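Local coordinates for protein glucose-6-phosphate 1-dehydrogenase (Kluyveromyces lactis, PDB 7E6I) that catalyses the NADP(+)-dependent oxidation of glucose 6-phosphate to 6-phosphogluconolactone, the first and rate-limiting step of the oxidative pentose phosphate pathway, at residues V10-G15 / K102-F107; F120-P125 / I130-K135. All blocks are in the same frame, centred on the assembly; numbering follows the deposited sequence.

Contact 1 (V10-G15 / K102-F107); sequences VITIFG and KIIEEF
Strand 10-14 and helix 94-110 come nearest at V10 and I104, whose CA atoms are 7.3 Å apart, and each points its CB toward the other. The two side chains cross at about a right angle. Both methyls of V10 touch I104. V10 CG2 stands 3.8 Å from I104 CG1 and equally near I104 CD1. V10 CG1 meets the other branch, 3.9 Å from I104 CG2. The long branch of I104 is extended (chi2 175°), which carries CD1 past V10 to the next residue of the strand that points at the helix, T12. There I104 CD1 lies 4.0 Å from T12 OG1. This is van der Waals contact with a hydroxyl, and no hydrogen bond joins the segments. The touching residues are all buried. V10 and I104 also pack on I45 and R118 of the neighbouring strands, so the isoleucine is set over three strands of the sheet. I11 points away from this helix, and I11 and I13 pack on helix 19-34. The strand runs on to G15, whose positive phi (75°) suits a glycine. G15 opens a glycine-containing run that probably binds NADP(+). A central first strand covered by helices on both faces, with a glycine-rich loop at its C-terminal end, is characteristic of the Rossmann fold that binds dinucleotides.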
loop_
_atom_site.group_PDB
_atom_site.type_symbol
_atom_site.label_atom_id
_atom_site.label_comp_id
_atom_site.label_asym_id
_atom_site.label_seq_id
_atom_site.Cartn_x
_atom_site.Cartn_y
_atom_site.Cartn_z
ATOM N N VAL A 10 -11.321 -22.960 4.309
ATOM C CA VAL A 10 -10.682 -22.808 5.606
ATOM C C VAL A 10 -9.626 -21.717 5.483
ATOM O O VAL A 10 -8.716 -21.793 4.646
ATOM C CB VAL A 10 -10.099 -24.136 6.118
ATOM C CG1 VAL A 10 -9.480 -24.910 4.977
ATOM C CG2 VAL A 10 -9.090 -23.895 7.256
ATOM N N ILE A 11 -9.775 -20.683 6.295
ATOM C CA ILE A 11 -8.815 -19.599 6.384
ATOM C C ILE A 11 -8.055 -19.786 7.688
ATOM O O ILE A 11 -8.647 -19.711 8.770
ATOM C CB ILE A 11 -9.516 -18.233 6.332
ATOM C CG1 ILE A 11 -10.210 -18.042 4.981
ATOM C CG2 ILE A 11 -8.544 -17.111 6.595
ATOM C CD1 ILE A 11 -11.228 -16.897 4.974
ATOM N N THR A 12 -6.750 -20.036 7.595
ATOM C CA THR A 12 -5.883 -20.093 8.767
ATOM C C THR A 12 -5.057 -18.815 8.850
ATOM O O THR A 12 -4.341 -18.477 7.904
ATOM C CB THR A 12 -4.960 -21.310 8.726
ATOM O OG1 THR A 12 -5.720 -22.488 8.446
ATOM C CG2 THR A 12 -4.258 -21.470 10.052
ATOM N N ILE A 13 -5.142 -18.126 9.987
ATOM C CA ILE A 13 -4.386 -16.898 10.235
ATOM C C ILE A 13 -3.235 -17.251 11.169
ATOM O O ILE A 13 -3.425 -17.406 12.379
ATOM C CB ILE A 13 -5.257 -15.787 10.833
ATOM C CG1 ILE A 13 -6.387 -15.404 9.883
ATOM C CG2 ILE A 13 -4.420 -14.555 11.128
ATOM C CD1 ILE A 13 -7.627 -16.236 10.074
ATOM N N PHE A 14 -2.036 -17.364 10.614
ATOM C CA PHE A 14 -0.851 -17.580 11.426
ATOM C C PHE A 14 -0.423 -16.281 12.099
ATOM O O PHE A 14 -0.594 -15.188 11.552
ATOM C CB PHE A 14 0.285 -18.136 10.576
ATOM C CG PHE A 14 0.167 -19.614 10.308
ATOM C CD1 PHE A 14 -0.641 -20.088 9.284
ATOM C CD2 PHE A 14 0.871 -20.529 11.075
ATOM C CE1 PHE A 14 -0.744 -21.452 9.035
ATOM C CE2 PHE A 14 0.771 -21.884 10.830
ATOM C CZ PHE A 14 -0.038 -22.350 9.811
ATOM N N GLY A 15 0.139 -16.411 13.299
ATOM C CA GLY A 15 0.417 -15.245 14.109
ATOM C C GLY A 15 -0.829 -14.659 14.728
ATOM O O GLY A 15 -0.885 -13.451 14.973
ATOM N N LYS A 102 -5.054 -32.163 10.603
ATOM C CA LYS A 102 -6.133 -33.046 11.040
ATOM C C LYS A 102 -7.425 -32.274 11.280
ATOM O O LYS A 102 -8.497 -32.697 10.832
ATOM C CB LYS A 102 -5.724 -33.803 12.305
ATOM N N ILE A 103 -7.347 -31.150 11.997
ATOM C CA ILE A 103 -8.520 -30.291 12.156
ATOM C C ILE A 103 -9.135 -29.976 10.800
ATOM O O ILE A 103 -10.360 -30.027 10.630
ATOM C CB ILE A 103 -8.145 -29.001 12.910
ATOM C CG1 ILE A 103 -7.201 -29.311 14.073
ATOM C CG2 ILE A 103 -9.402 -28.269 13.391
ATOM C CD1 ILE A 103 -6.984 -28.145 15.009
ATOM N N ILE A 104 -8.296 -29.669 9.807
ATOM C CA ILE A 104 -8.810 -29.201 8.524
ATOM C C ILE A 104 -9.428 -30.350 7.739
ATOM O O ILE A 104 -10.535 -30.231 7.200
ATOM C CB ILE A 104 -7.698 -28.493 7.721
ATOM C CG1 ILE A 104 -7.381 -27.126 8.332
ATOM C CG2 ILE A 104 -8.100 -28.333 6.254
ATOM C CD1 ILE A 104 -6.218 -26.419 7.682
ATOM N N GLU A 105 -8.732 -31.484 7.667
ATOM C CA GLU A 105 -9.279 -32.635 6.953
ATOM C C GLU A 105 -10.544 -33.165 7.619
ATOM O O GLU A 105 -11.436 -33.678 6.935
ATOM C CB GLU A 105 -8.211 -33.720 6.846
ATOM C CG GLU A 105 -7.087 -33.357 5.886
ATOM C CD GLU A 105 -5.995 -34.416 5.793
ATOM O OE1 GLU A 105 -5.253 -34.417 4.786
ATOM O OE2 GLU A 105 -5.861 -35.240 6.729
ATOM N N GLU A 106 -10.646 -33.043 8.945
ATOM C CA GLU A 106 -11.891 -33.380 9.632
ATOM C C GLU A 106 -13.041 -32.521 9.126
ATOM O O GLU A 106 -14.116 -33.034 8.796
ATOM C CB GLU A 106 -11.728 -33.198 11.141
ATOM C CG GLU A 106 -11.250 -34.433 11.873
ATOM C CD GLU A 106 -11.723 -34.483 13.324
ATOM O OE1 GLU A 106 -11.222 -33.691 14.161
ATOM O OE2 GLU A 106 -12.595 -35.324 13.629
ATOM N N PHE A 107 -12.827 -31.204 9.068
ATOM C CA PHE A 107 -13.857 -30.289 8.587
ATOM C C PHE A 107 -14.150 -30.515 7.111
ATOM O O PHE A 107 -15.312 -30.481 6.692
ATOM C CB PHE A 107 -13.423 -28.844 8.847
ATOM C CG PHE A 107 -14.266 -27.811 8.148
ATOM C CD1 PHE A 107 -15.436 -27.345 8.729
ATOM C CD2 PHE A 107 -13.881 -27.291 6.918
ATOM C CE1 PHE A 107 -16.216 -26.386 8.095
ATOM C CE2 PHE A 107 -14.657 -26.337 6.276
ATOM C CZ PHE A 107 -15.827 -25.883 6.869
#

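Contact 2 (F120-P125 / I130-K135); sequences FYLALP and IDVCSK
Strand 117-122 and helix 126-139 are the first two elements of a beta-alpha-beta unit of the Rossmann domain, and L122, L124, V132 and C133 join them with apolar contacts. The unit is completed by strand 146-152. L122 points from the end of the strand toward the helix. L122 CD2 touches the cysteine sulfur, 3.7 Å from C133 SG, while L122 CG is a looser 4.5 Å from V132 CG1. After the strand the chain bends at A123, the centre of an inverse gamma turn, and L124 again faces the helix. L124 and V132 cross at about a right angle, with L124 CD1 3.9 Å from V132 CG2. V132 thus turns one methyl to each leucine, CG1 loosely to L122 and CG2 to L124. F14 and Y91 also pack on both L124 and V132. C133 and I130 also rest against helix 159-169. Within the helix, S134 OG turns back to the carbonyl one turn earlier (chi1 -62°) and donates to I130 O at 2.8 Å. That oxygen also accepts the backbone bond from S134 N, and the two donors reach it from opposite faces of the carbonyl plane.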
loop_
_atom_site.group_PDB
_atom_site.type_symbol
_atom_site.label_atom_id
_atom_site.label_comp_id
_atom_site.label_asym_id
_atom_site.label_seq_id
_atom_site.Cartn_x
_atom_site.Cartn_y
_atom_site.Cartn_z
ATOM N N PHE A 120 -4.086 -19.294 3.623
ATOM C CA PHE A 120 -3.195 -19.097 4.763
ATOM C C PHE A 120 -2.779 -17.634 4.806
ATOM O O PHE A 120 -2.035 -17.172 3.933
ATOM C CB PHE A 120 -1.974 -20.005 4.654
ATOM C CG PHE A 120 -2.307 -21.460 4.663
ATOM C CD1 PHE A 120 -2.583 -22.117 5.854
ATOM C CD2 PHE A 120 -2.371 -22.171 3.476
ATOM C CE1 PHE A 120 -2.902 -23.464 5.863
ATOM C CE2 PHE A 120 -2.689 -23.522 3.479
ATOM C CZ PHE A 120 -2.961 -24.168 4.671
ATOM N N TYR A 121 -3.258 -16.905 5.810
ATOM C CA TYR A 121 -2.839 -15.523 6.030
ATOM C C TYR A 121 -1.687 -15.512 7.030
ATOM O O TYR A 121 -1.863 -15.915 8.185
ATOM C CB TYR A 121 -4.004 -14.667 6.537
ATOM C CG TYR A 121 -3.756 -13.184 6.396
ATOM C CD1 TYR A 121 -2.700 -12.562 7.073
ATOM C CD2 TYR A 121 -4.561 -12.403 5.569
ATOM C CE1 TYR A 121 -2.458 -11.209 6.934
ATOM C CE2 TYR A 121 -4.325 -11.044 5.421
ATOM C CZ TYR A 121 -3.280 -10.448 6.102
ATOM O OH TYR A 121 -3.051 -9.093 5.950
ATOM N N LEU A 122 -0.522 -15.019 6.605
ATOM C CA LEU A 122 0.695 -15.104 7.421
ATOM C C LEU A 122 0.984 -13.754 8.081
ATOM O O LEU A 122 1.824 -12.974 7.634
ATOM C CB LEU A 122 1.872 -15.572 6.568
ATOM C CG LEU A 122 2.124 -17.068 6.384
ATOM C CD1 LEU A 122 0.864 -17.814 6.018
ATOM C CD2 LEU A 122 3.186 -17.276 5.328
ATOM N N ALA A 123 0.287 -13.486 9.189
ATOM C CA ALA A 123 0.427 -12.209 9.897
ATOM C C ALA A 123 1.688 -12.211 10.763
ATOM O O ALA A 123 1.651 -12.081 11.985
ATOM C CB ALA A 123 -0.811 -11.933 10.734
ATOM N N LEU A 124 2.826 -12.352 10.100
ATOM C CA LEU A 124 4.094 -12.609 10.761
ATOM C C LEU A 124 5.172 -11.806 10.068
ATOM O O LEU A 124 5.004 -11.399 8.910
ATOM C CB LEU A 124 4.443 -14.108 10.717
ATOM C CG LEU A 124 3.512 -15.061 11.470
ATOM C CD1 LEU A 124 3.694 -16.484 11.004
ATOM C CD2 LEU A 124 3.783 -14.951 12.957
ATOM N N PRO A 125 6.291 -11.543 10.739
ATOM C CA PRO A 125 7.430 -10.911 10.068
ATOM C C PRO A 125 8.131 -11.910 9.165
ATOM O O PRO A 125 7.990 -13.129 9.346
ATOM C CB PRO A 125 8.331 -10.480 11.233
ATOM C CG PRO A 125 7.999 -11.442 12.322
ATOM C CD PRO A 125 6.551 -11.771 12.173
ATOM N N ILE A 130 9.402 -17.901 6.149
ATOM C CA ILE A 130 10.085 -18.978 5.449
ATOM C C ILE A 130 9.957 -20.275 6.231
ATOM O O ILE A 130 9.771 -21.354 5.646
ATOM C CB ILE A 130 11.556 -18.601 5.182
ATOM C CG1 ILE A 130 11.651 -17.682 3.982
ATOM C CG2 ILE A 130 12.359 -19.826 4.832
ATOM C CD1 ILE A 130 10.984 -18.236 2.738
ATOM N N ASP A 131 10.022 -20.198 7.559
ATOM C CA ASP A 131 9.779 -21.395 8.342
ATOM C C ASP A 131 8.364 -21.898 8.113
ATOM O O ASP A 131 8.169 -23.062 7.748
ATOM C CB ASP A 131 10.052 -21.131 9.825
ATOM C CG ASP A 131 11.519 -20.836 10.102
ATOM O OD1 ASP A 131 12.328 -21.011 9.165
ATOM O OD2 ASP A 131 11.871 -20.428 11.239
ATOM N N VAL A 132 7.365 -21.026 8.275
ATOM C CA VAL A 132 5.977 -21.466 8.124
ATOM C C VAL A 132 5.711 -21.950 6.707
ATOM O O VAL A 132 5.009 -22.947 6.496
ATOM C CB VAL A 132 5.004 -20.345 8.520
ATOM C CG1 VAL A 132 3.556 -20.824 8.348
ATOM C CG2 VAL A 132 5.281 -19.894 9.945
ATOM N N CYS A 133 6.256 -21.255 5.710
ATOM C CA CYS A 133 6.040 -21.679 4.330
ATOM C C CYS A 133 6.624 -23.066 4.088
ATOM O O CYS A 133 5.963 -23.931 3.504
ATOM C CB CYS A 133 6.624 -20.650 3.364
ATOM S SG CYS A 133 5.553 -19.184 3.180
ATOM N N SER A 134 7.862 -23.297 4.543
ATOM C CA SER A 134 8.427 -24.643 4.529
ATOM C C SER A 134 7.472 -25.645 5.157
ATOM O O SER A 134 7.118 -26.659 4.540
ATOM C CB SER A 134 9.765 -24.676 5.273
ATOM O OG SER A 134 10.709 -23.833 4.649
ATOM N N LYS A 135 7.026 -25.366 6.379
ATOM C CA LYS A 135 6.191 -26.322 7.092
ATOM C C LYS A 135 4.886 -26.596 6.348
ATOM O O LYS A 135 4.483 -27.754 6.192
ATOM C CB LYS A 135 5.920 -25.813 8.501
ATOM C CG LYS A 135 7.153 -25.744 9.376
ATOM C CD LYS A 135 7.649 -27.124 9.734
ATOM C CE LYS A 135 9.139 -27.097 10.017
ATOM N NZ LYS A 135 9.820 -28.340 9.575
#

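Overall arrangement
Both contacts belong to the NADP-binding Rossmann domain, with centres 14 Å apart. They come in series along the chain: helix 94-110 of contact 1 leads into strand 117-122 of contact 2. Strands 10-14 and 117-122 are parallel neighbours in the six-stranded sheet. T12 O probably accepts from Y121 N, and F14 N probably donates to Y121 O, both at 2.8 Å. The rings of F14 and F120 also touch. Helices 94-110 and 126-139 lie on the same face of the sheet, and a salt bridge from K135 to D94 ties them. L124 packs on G15, bringing contact 2 to the edge of the predicted NADP(+) site.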